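Local coordinates for ferrichrome-binding protein (Bacillus subtilis subsp. subtilis, PDB 3G9Q), which binds iron(3+)-hydroxamate complexes and hands them to the membrane permease of an ABC importer required for ferrichrome and coprogen uptake, at residues A[25-30]-A[251-256]; A[126-131]-A[257-262]; A[144-149]-A[207-212]. All coordinates share one frame; numbering follows the deposited sequence.

How the contacts relate
From the N terminus the chain first passes residues 25-30, a short helix beside the sheet of the N-terminal lobe, then 126-131 on the long helix 118-143. Just after that helix ends comes 144-149, which contact 3 pairs with 207-212, closing the shortest loop, in the sheet of the other lobe. Residues 251-256 then return to 25-30 in contact 1, and 257-262 return to 126-131 in contact 2. Contacts 1 and 2 therefore cross, touching where they share helix 255-270, while contact 3 nests inside both, its centre about 27 Å from that of contact 1. Contacts 1 and 2 join the first lobe and helix 118-143 to the C-terminal helix; contact 3 pairs two strands of the second lobe.

Contact 1: residues A[25-30]-A[251-256]; sequences YGYFKT and YFTDPI
The capped N-terminus of helix 255-270, with Asp254 at the N-cap and Pro255 in the first turn, packs against Gly26, Tyr27 and Thr30 of helix 25-31. In this two-lobed binding-protein fold the C-terminal helix thus starts on a helix of the N-terminal lobe. Pro255 CD stands over the centre of the Tyr27 ring, 3.6 Å from its centroid and 8° off the normal, a CH-pi contact in which the two side chains cross at about a right angle. Proline suits this first turn, where a missing N-H costs the helix no bond, and its CD methylene presents C-H bonds to the ring face. Farther along the Tyr27 ring, CE1 comes obliquely to Asp254 CB at 3.4 Å. The carboxylate of Asp254 caps a backbone N just past Ile256, and OD1 also hydrogen-bonds Ser257 OG. The negative charge would probably be favoured by the positive end of the helix dipole. OD2 lies 3.2 Å from Gly26 CA, where any side chain on residue 26 would run into the carboxylate. Against the same glycine, Ile256 CD1 touches Gly26 CA at 3.6 Å and Lys29 CB at 3.6 Å, while the lysine, bent at chi2, carries its charged end away. Trp124 of helix 118-143 touches both Thr30 and Pro255, adding a third helix to the cluster. Thr30 suits its place because its hydroxyl can be satisfied within its own helix: OG1 donates to Gly26 O at 2.9 Å, sharing that carbonyl with Thr30 N, and the same OG1 rests 3.3 Å from Pro255 CB.

Contact 2: residues A[126-131]-A[257-262]; sequences AKWDKK and SLEGQL
Glu259 reaches from helix 255-270 past Trp128 to Lys131 on helix 118-143. From CB the chain leads to CG, which lies 4.1 Å from Trp128 CE3, the two side chains sliding past each other in opposite directions. Chi2 of -174° carries CD onward in an extended line. At the tip, OE2 takes a salt-bridge hydrogen bond from Lys131 NZ at 2.7 Å, met from above the carboxylate plane, while OE1 accepts from Trp124 NE1. Lys127 CD adds a looser contact with OE2. A long acid suits this place, since its methylenes can pass the indole before the charge finds the lysine. Trp128, stacked on Trp124, turns its six-membered ring inward: CH2 meets Leu258 CB at 3.8 Å and Leu262 CD2 at 4.0 Å, and the ring edge faces Leu258 O. Both leucines also touch Ile171 of helix 169-175. The large indole helps to bridge the two segments, whose axes come no closer than 11.5 Å and are inclined by 14°. Such a long helix spanning the two lobes, here with the C-terminal helix running nearly parallel beside it, is the hallmark of class III binding proteins.

Contact 3: residues A[144-149]-A[207-212]; sequences GDKTIS and AGDYIF
Asp209 OD2 is gripped by two donors of Thr147, OG1 at 2.7 Å and the backbone N at 3.0 Å, which reach it from opposite faces of the carboxylate plane. These bonds lie where strands 148-154 and 210-215 enter the mixed sheet of the C-terminal lobe as parallel neighbours. Thr147 suits its place because OG1 sits between its backbone N and carbonyl carbon (chi1 64°), where it can also accept from Asp209 N at 3.0 Å. An alanine in place of Asp209 would probably leave Thr147 N and OG1 without their shared acceptor and Lys146 CG without the carboxylate carbon it packs against. Gly208 passes close by, its CA 3.3 Å from Thr147 OG1, where a side chain would probably be crowded. Beyond them, the parallel ladder runs from Tyr210 N to Thr147 O, from Ser149 N to Tyr210 O (2.8 Å, angle 164°) and from Phe212 N to Ser149 O. Ile148 and Tyr210 share one face of the sheet; Leu269 of helix 255-270 touches the tyrosine, whose ring stacks with His241. At its rim, Tyr210 CE1 meets Lys146 CG at 3.7 Å, and farther along Ile148 CG1 approaches the edge of Phe212 at CD1, 4.2 Å away.

Contact 1: residues A[25-30]-A[251-256]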
loop_
_atom_site.group_PDB
_atom_site.type_symbol
_atom_site.label_atom_id
_atom_site.label_comp_id
_atom_site.label_asym_id
_atom_site.label_seq_id
_atom_site.Cartn_x
_atom_site.Cartn_y
_atom_site.Cartn_z
ATOM N N TYR A 25 8.663 -5.713 4.364
ATOM C CA TYR A 25 8.922 -7.086 3.915
ATOM C C TYR A 25 9.059 -7.191 2.395
ATOM O O TYR A 25 10.033 -7.761 1.895
ATOM C CB TYR A 25 7.819 -8.038 4.401
ATOM C CG TYR A 25 7.950 -9.424 3.827
ATOM C CD1 TYR A 25 8.950 -10.299 4.265
ATOM C CD2 TYR A 25 7.144 -9.826 2.786
ATOM C CE1 TYR A 25 9.142 -11.547 3.662
ATOM C CE2 TYR A 25 7.318 -11.048 2.182
ATOM C CZ TYR A 25 8.317 -11.914 2.614
ATOM O OH TYR A 25 8.458 -13.139 1.979
ATOM N N GLY A 26 8.079 -6.643 1.673
ATOM C CA GLY A 26 8.111 -6.674 0.218
ATOM C C GLY A 26 9.326 -6.005 -0.424
ATOM O O GLY A 26 9.678 -6.324 -1.561
ATOM N N TYR A 27 9.959 -5.071 0.291
ATOM C CA TYR A 27 11.147 -4.369 -0.216
ATOM C C TYR A 27 12.355 -5.294 -0.309
ATOM O O TYR A 27 13.060 -5.322 -1.317
ATOM C CB TYR A 27 11.532 -3.174 0.683
ATOM C CG TYR A 27 10.634 -1.970 0.553
ATOM C CD1 TYR A 27 9.461 -1.882 1.283
ATOM C CD2 TYR A 27 10.934 -0.942 -0.330
ATOM C CE1 TYR A 27 8.608 -0.815 1.139
ATOM C CE2 TYR A 27 10.081 0.136 -0.487
ATOM C CZ TYR A 27 8.919 0.195 0.251
ATOM O OH TYR A 27 8.044 1.258 0.112
ATOM N N PHE A 28 12.589 -6.041 0.764
ATOM C CA PHE A 28 13.711 -6.956 0.842
ATOM C C PHE A 28 13.442 -8.142 -0.080
ATOM O O PHE A 28 14.368 -8.702 -0.666
ATOM C CB PHE A 28 13.911 -7.392 2.302
ATOM C CG PHE A 28 14.557 -6.329 3.173
ATOM C CD1 PHE A 28 15.911 -6.373 3.458
ATOM C CD2 PHE A 28 13.819 -5.255 3.658
ATOM C CE1 PHE A 28 16.519 -5.361 4.206
ATOM C CE2 PHE A 28 14.426 -4.242 4.403
ATOM C CZ PHE A 28 15.772 -4.299 4.674
ATOM N N LYS A 29 12.173 -8.514 -0.223
ATOM C CA LYS A 29 11.818 -9.618 -1.105
ATOM C C LYS A 29 12.210 -9.208 -2.524
ATOM O O LYS A 29 12.868 -9.964 -3.236
ATOM C CB LYS A 29 10.312 -9.922 -1.023
ATOM C CG LYS A 29 9.874 -11.158 -1.797
ATOM C CD LYS A 29 10.612 -12.382 -1.338
ATOM C CE LYS A 29 10.597 -13.425 -2.435
ATOM N NZ LYS A 29 11.602 -14.495 -2.176
ATOM N N THR A 30 11.826 -8.004 -2.935
ATOM C CA THR A 30 12.186 -7.547 -4.274
ATOM C C THR A 30 13.710 -7.576 -4.464
ATOM O O THR A 30 14.206 -8.093 -5.464
ATOM C CB THR A 30 11.670 -6.116 -4.565
ATOM O OG1 THR A 30 10.248 -6.086 -4.410
ATOM C CG2 THR A 30 12.003 -5.707 -5.996
ATOM N N TYR A 251 -3.074 -1.868 2.375
ATOM C CA TYR A 251 -2.483 -1.505 3.643
ATOM C C TYR A 251 -1.017 -1.140 3.440
ATOM O O TYR A 251 -0.511 -0.238 4.093
ATOM C CB TYR A 251 -2.587 -2.701 4.581
ATOM C CG TYR A 251 -2.550 -2.356 6.041
ATOM C CD1 TYR A 251 -1.369 -1.923 6.656
ATOM C CD2 TYR A 251 -3.708 -2.457 6.817
ATOM C CE1 TYR A 251 -1.345 -1.601 8.014
ATOM C CE2 TYR A 251 -3.698 -2.137 8.165
ATOM C CZ TYR A 251 -2.520 -1.712 8.758
ATOM O OH TYR A 251 -2.541 -1.404 10.093
ATOM N N PHE A 252 -0.335 -1.841 2.533
ATOM C CA PHE A 252 1.081 -1.570 2.276
ATOM C C PHE A 252 1.328 -0.873 0.947
ATOM O O PHE A 252 0.447 -0.819 0.094
ATOM C CB PHE A 252 1.905 -2.864 2.286
ATOM C CG PHE A 252 1.526 -3.826 3.376
ATOM C CD1 PHE A 252 0.533 -4.772 3.161
ATOM C CD2 PHE A 252 2.156 -3.784 4.623
ATOM C CE1 PHE A 252 0.174 -5.662 4.168
ATOM C CE2 PHE A 252 1.800 -4.672 5.638
ATOM C CZ PHE A 252 0.811 -5.611 5.412
ATOM N N THR A 253 2.543 -0.359 0.778
ATOM C CA THR A 253 2.937 0.327 -0.446
ATOM C C THR A 253 4.342 -0.099 -0.863
ATOM O O THR A 253 5.107 0.700 -1.395
ATOM C CB THR A 253 2.937 1.879 -0.277
ATOM O OG1 THR A 253 3.851 2.257 0.767
ATOM C CG2 THR A 253 1.537 2.394 0.058
ATOM N N ASP A 254 4.688 -1.353 -0.606
ATOM C CA ASP A 254 6.000 -1.869 -0.984
ATOM C C ASP A 254 5.901 -2.276 -2.461
ATOM O O ASP A 254 4.801 -2.400 -2.995
ATOM C CB ASP A 254 6.350 -3.077 -0.120
ATOM C CG ASP A 254 5.255 -4.129 -0.137
ATOM O OD1 ASP A 254 4.191 -3.890 0.482
ATOM O OD2 ASP A 254 5.455 -5.180 -0.786
ATOM N N PRO A 255 7.043 -2.507 -3.131
ATOM C CA PRO A 255 7.122 -2.892 -4.552
ATOM C C PRO A 255 6.186 -4.026 -4.998
ATOM O O PRO A 255 5.609 -3.982 -6.096
ATOM C CB PRO A 255 8.592 -3.258 -4.731
ATOM C CG PRO A 255 9.281 -2.344 -3.762
ATOM C CD PRO A 255 8.389 -2.440 -2.533
ATOM N N ILE A 256 6.047 -5.050 -4.163
ATOM C CA ILE A 256 5.166 -6.166 -4.495
ATOM C C ILE A 256 3.690 -5.779 -4.381
ATOM O O ILE A 256 2.889 -6.118 -5.250
ATOM C CB ILE A 256 5.379 -7.355 -3.566
ATOM C CG1 ILE A 256 6.835 -7.794 -3.623
ATOM C CG2 ILE A 256 4.398 -8.472 -3.946
ATOM C CD1 ILE A 256 7.251 -8.776 -2.533
#

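Contact 2: residues A[126-131]-A[257-262]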
loop_
_atom_site.group_PDB
_atom_site.type_symbol
_atom_site.label_atom_id
_atom_site.label_comp_id
_atom_site.label_asym_id
_atom_site.label_seq_id
_atom_site.Cartn_x
_atom_site.Cartn_y
_atom_site.Cartn_z
ATOM N N ALA A 126 12.665 -0.096 -13.306
ATOM C CA ALA A 126 12.551 -0.105 -14.752
ATOM C C ALA A 126 11.285 -0.864 -15.145
ATOM O O ALA A 126 10.549 -0.441 -16.039
ATOM C CB ALA A 126 13.789 -0.777 -15.371
ATOM N N LYS A 127 11.050 -1.989 -14.475
ATOM C CA LYS A 127 9.873 -2.818 -14.715
ATOM C C LYS A 127 8.626 -2.054 -14.280
ATOM O O LYS A 127 7.601 -2.078 -14.961
ATOM C CB LYS A 127 9.976 -4.110 -13.901
ATOM C CG LYS A 127 8.807 -5.074 -14.046
ATOM C CD LYS A 127 8.870 -6.153 -12.966
ATOM C CE LYS A 127 10.218 -6.865 -12.981
ATOM N NZ LYS A 127 10.471 -7.686 -11.767
ATOM N N TRP A 128 8.725 -1.384 -13.134
ATOM C CA TRP A 128 7.620 -0.614 -12.588
ATOM C C TRP A 128 7.188 0.494 -13.521
ATOM O O TRP A 128 6.007 0.612 -13.835
ATOM C CB TRP A 128 8.010 -0.013 -11.235
ATOM C CG TRP A 128 6.963 0.882 -10.609
ATOM C CD1 TRP A 128 7.084 2.209 -10.343
ATOM C CD2 TRP A 128 5.646 0.502 -10.173
ATOM N NE1 TRP A 128 5.924 2.685 -9.772
ATOM C CE2 TRP A 128 5.027 1.655 -9.657
ATOM C CE3 TRP A 128 4.929 -0.705 -10.173
ATOM C CZ2 TRP A 128 3.724 1.641 -9.141
ATOM C CZ3 TRP A 128 3.635 -0.719 -9.664
ATOM C CH2 TRP A 128 3.049 0.445 -9.156
ATOM N N ASP A 129 8.132 1.315 -13.967
ATOM C CA ASP A 129 7.791 2.421 -14.862
ATOM C C ASP A 129 7.245 1.974 -16.204
ATOM O O ASP A 129 6.499 2.713 -16.846
ATOM C CB ASP A 129 9.002 3.329 -15.057
ATOM C CG ASP A 129 9.293 4.164 -13.825
ATOM O OD1 ASP A 129 10.268 4.946 -13.852
ATOM O OD2 ASP A 129 8.539 4.035 -12.830
ATOM N N LYS A 130 7.627 0.768 -16.617
ATOM C CA LYS A 130 7.143 0.200 -17.871
ATOM C C LYS A 130 5.681 -0.241 -17.682
ATOM O O LYS A 130 4.875 -0.206 -18.620
ATOM C CB LYS A 130 8.003 -0.999 -18.289
ATOM C CG LYS A 130 7.618 -1.604 -19.643
ATOM C CD LYS A 130 8.603 -2.685 -20.097
ATOM C CE LYS A 130 8.191 -3.250 -21.452
ATOM N NZ LYS A 130 6.748 -3.668 -21.406
ATOM N N LYS A 131 5.354 -0.652 -16.458
ATOM C CA LYS A 131 4.001 -1.062 -16.144
ATOM C C LYS A 131 3.131 0.166 -15.935
ATOM O O LYS A 131 1.976 0.206 -16.372
ATOM C CB LYS A 131 3.950 -1.928 -14.889
ATOM C CG LYS A 131 4.604 -3.287 -15.034
ATOM C CD LYS A 131 3.839 -4.334 -14.236
ATOM C CE LYS A 131 4.560 -5.660 -14.246
ATOM N NZ LYS A 131 5.843 -5.569 -13.507
ATOM N N SER A 257 3.337 -5.102 -3.290
ATOM C CA SER A 257 1.963 -4.686 -3.059
ATOM C C SER A 257 1.516 -3.676 -4.109
ATOM O O SER A 257 0.369 -3.712 -4.579
ATOM C CB SER A 257 1.811 -4.064 -1.671
ATOM O OG SER A 257 1.904 -5.037 -0.648
ATOM N N LEU A 258 2.424 -2.771 -4.465
ATOM C CA LEU A 258 2.145 -1.753 -5.466
ATOM C C LEU A 258 1.822 -2.433 -6.792
ATOM O O LEU A 258 0.894 -2.027 -7.497
ATOM C CB LEU A 258 3.343 -0.803 -5.621
ATOM C CG LEU A 258 3.618 0.173 -4.466
ATOM C CD1 LEU A 258 4.836 1.029 -4.779
ATOM C CD2 LEU A 258 2.392 1.050 -4.236
ATOM N N GLU A 259 2.581 -3.470 -7.136
ATOM C CA GLU A 259 2.325 -4.193 -8.375
ATOM C C GLU A 259 0.944 -4.832 -8.331
ATOM O O GLU A 259 0.172 -4.713 -9.282
ATOM C CB GLU A 259 3.392 -5.263 -8.615
ATOM C CG GLU A 259 4.598 -4.750 -9.401
ATOM C CD GLU A 259 5.589 -5.849 -9.763
ATOM O OE1 GLU A 259 6.419 -6.232 -8.905
ATOM O OE2 GLU A 259 5.521 -6.329 -10.909
ATOM N N GLY A 260 0.631 -5.500 -7.223
ATOM C CA GLY A 260 -0.669 -6.133 -7.078
ATOM C C GLY A 260 -1.821 -5.138 -7.103
ATOM O O GLY A 260 -2.885 -5.408 -7.676
ATOM N N GLN A 261 -1.610 -3.984 -6.471
ATOM C CA GLN A 261 -2.621 -2.925 -6.430
ATOM C C GLN A 261 -2.847 -2.298 -7.802
ATOM O O GLN A 261 -3.979 -1.996 -8.151
ATOM C CB GLN A 261 -2.218 -1.823 -5.443
ATOM C CG GLN A 261 -2.005 -2.297 -4.025
ATOM C CD GLN A 261 -1.544 -1.184 -3.108
ATOM O OE1 GLN A 261 -1.399 -1.382 -1.902
ATOM N NE2 GLN A 261 -1.306 -0.006 -3.675
ATOM N N LEU A 262 -1.779 -2.096 -8.574
ATOM C CA LEU A 262 -1.923 -1.493 -9.895
ATOM C C LEU A 262 -2.636 -2.436 -10.828
ATOM O O LEU A 262 -3.298 -1.990 -11.752
ATOM C CB LEU A 262 -0.570 -1.112 -10.505
ATOM C CG LEU A 262 -0.625 -0.493 -11.920
ATOM C CD1 LEU A 262 -1.552 0.712 -11.964
ATOM C CD2 LEU A 262 0.770 -0.076 -12.347
#

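Contact 3: residues A[144-149]-A[207-212]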
loop_
_atom_site.group_PDB
_atom_site.type_symbol
_atom_site.label_atom_id
_atom_site.label_comp_id
_atom_site.label_asym_id
_atom_site.label_seq_id
_atom_site.Cartn_x
_atom_site.Cartn_y
_atom_site.Cartn_z
ATOM N N GLY A 144 -10.949 8.175 -20.092
ATOM C CA GLY A 144 -10.795 9.577 -20.438
ATOM C C GLY A 144 -10.462 10.452 -19.239
ATOM O O GLY A 144 -9.530 10.168 -18.478
ATOM N N ASP A 145 -11.208 11.537 -19.072
ATOM C CA ASP A 145 -10.970 12.426 -17.947
ATOM C C ASP A 145 -12.001 12.141 -16.865
ATOM O O ASP A 145 -12.249 12.973 -15.989
ATOM C CB ASP A 145 -11.087 13.894 -18.358
ATOM C CG ASP A 145 -10.233 14.238 -19.550
ATOM O OD1 ASP A 145 -10.768 14.187 -20.681
ATOM O OD2 ASP A 145 -9.037 14.554 -19.351
ATOM N N LYS A 146 -12.630 10.975 -16.950
ATOM C CA LYS A 146 -13.604 10.601 -15.948
ATOM C C LYS A 146 -12.895 10.657 -14.594
ATOM O O LYS A 146 -11.686 10.417 -14.493
ATOM C CB LYS A 146 -14.143 9.202 -16.223
ATOM C CG LYS A 146 -15.637 9.150 -16.525
ATOM C CD LYS A 146 -16.020 9.951 -17.748
ATOM C CE LYS A 146 -17.426 9.589 -18.199
ATOM N NZ LYS A 146 -17.476 8.186 -18.685
ATOM N N THR A 147 -13.657 11.003 -13.565
ATOM C CA THR A 147 -13.145 11.133 -12.215
ATOM C C THR A 147 -13.221 9.835 -11.444
ATOM O O THR A 147 -14.032 8.950 -11.745
ATOM C CB THR A 147 -13.956 12.144 -11.441
ATOM O OG1 THR A 147 -15.305 11.666 -11.305
ATOM C CG2 THR A 147 -13.961 13.481 -12.172
ATOM N N ILE A 148 -12.391 9.725 -10.423
ATOM C CA ILE A 148 -12.395 8.520 -9.629
ATOM C C ILE A 148 -12.229 8.844 -8.156
ATOM O O ILE A 148 -11.446 9.716 -7.793
ATOM C CB ILE A 148 -11.294 7.564 -10.109
ATOM C CG1 ILE A 148 -10.918 6.605 -8.986
ATOM C CG2 ILE A 148 -10.099 8.343 -10.620
ATOM C CD1 ILE A 148 -9.926 7.082 -7.884
ATOM N N SER A 149 -12.986 8.146 -7.312
ATOM C CA SER A 149 -12.940 8.364 -5.870
ATOM C C SER A 149 -12.330 7.194 -5.142
ATOM O O SER A 149 -12.302 6.075 -5.648
ATOM C CB SER A 149 -14.349 8.552 -5.295
ATOM O OG SER A 149 -15.084 9.541 -5.970
ATOM N N ALA A 207 -18.499 11.726 -4.464
ATOM C CA ALA A 207 -18.592 10.597 -5.377
ATOM C C ALA A 207 -18.296 10.916 -6.832
ATOM O O ALA A 207 -18.921 11.787 -7.445
ATOM C CB ALA A 207 -19.959 9.966 -5.259
ATOM N N GLY A 208 -17.328 10.192 -7.376
ATOM C CA GLY A 208 -16.962 10.376 -8.762
ATOM C C GLY A 208 -17.643 9.352 -9.647
ATOM O O GLY A 208 -18.543 8.627 -9.206
ATOM N N ASP A 209 -17.195 9.310 -10.902
ATOM C CA ASP A 209 -17.697 8.405 -11.944
ATOM C C ASP A 209 -17.356 6.959 -11.609
ATOM O O ASP A 209 -18.159 6.054 -11.838
ATOM C CB ASP A 209 -17.072 8.800 -13.287
ATOM C CG ASP A 209 -17.460 10.214 -13.718
ATOM O OD1 ASP A 209 -18.612 10.399 -14.159
ATOM O OD2 ASP A 209 -16.634 11.143 -13.603
ATOM N N TYR A 210 -16.150 6.753 -11.082
ATOM C CA TYR A 210 -15.703 5.424 -10.670
ATOM C C TYR A 210 -15.292 5.478 -9.207
ATOM O O TYR A 210 -14.706 6.460 -8.757
ATOM C CB TYR A 210 -14.524 4.937 -11.514
ATOM C CG TYR A 210 -14.854 4.761 -12.973
ATOM C CD1 TYR A 210 -14.891 5.865 -13.834
ATOM C CD2 TYR A 210 -15.146 3.497 -13.494
ATOM C CE1 TYR A 210 -15.209 5.722 -15.177
ATOM C CE2 TYR A 210 -15.466 3.339 -14.840
ATOM C CZ TYR A 210 -15.496 4.457 -15.678
ATOM O OH TYR A 210 -15.812 4.318 -17.020
ATOM N N ILE A 211 -15.599 4.417 -8.471
ATOM C CA ILE A 211 -15.269 4.376 -7.059
ATOM C C ILE A 211 -14.663 3.073 -6.576
ATOM O O ILE A 211 -15.102 1.991 -6.947
ATOM C CB ILE A 211 -16.505 4.636 -6.199
ATOM C CG1 ILE A 211 -17.249 5.875 -6.710
ATOM C CG2 ILE A 211 -16.073 4.814 -4.746
ATOM C CD1 ILE A 211 -16.562 7.204 -6.768
ATOM N N PHE A 212 -13.637 3.186 -5.749
ATOM C CA PHE A 212 -12.997 2.017 -5.168
ATOM C C PHE A 212 -13.357 2.079 -3.691
ATOM O O PHE A 212 -12.689 2.760 -2.924
ATOM C CB PHE A 212 -11.477 2.101 -5.327
ATOM C CG PHE A 212 -10.981 1.681 -6.670
ATOM C CD1 PHE A 212 -10.688 2.617 -7.644
ATOM C CD2 PHE A 212 -10.838 0.336 -6.973
ATOM C CE1 PHE A 212 -10.263 2.214 -8.902
ATOM C CE2 PHE A 212 -10.414 -0.067 -8.223
ATOM C CZ PHE A 212 -10.126 0.872 -9.191
#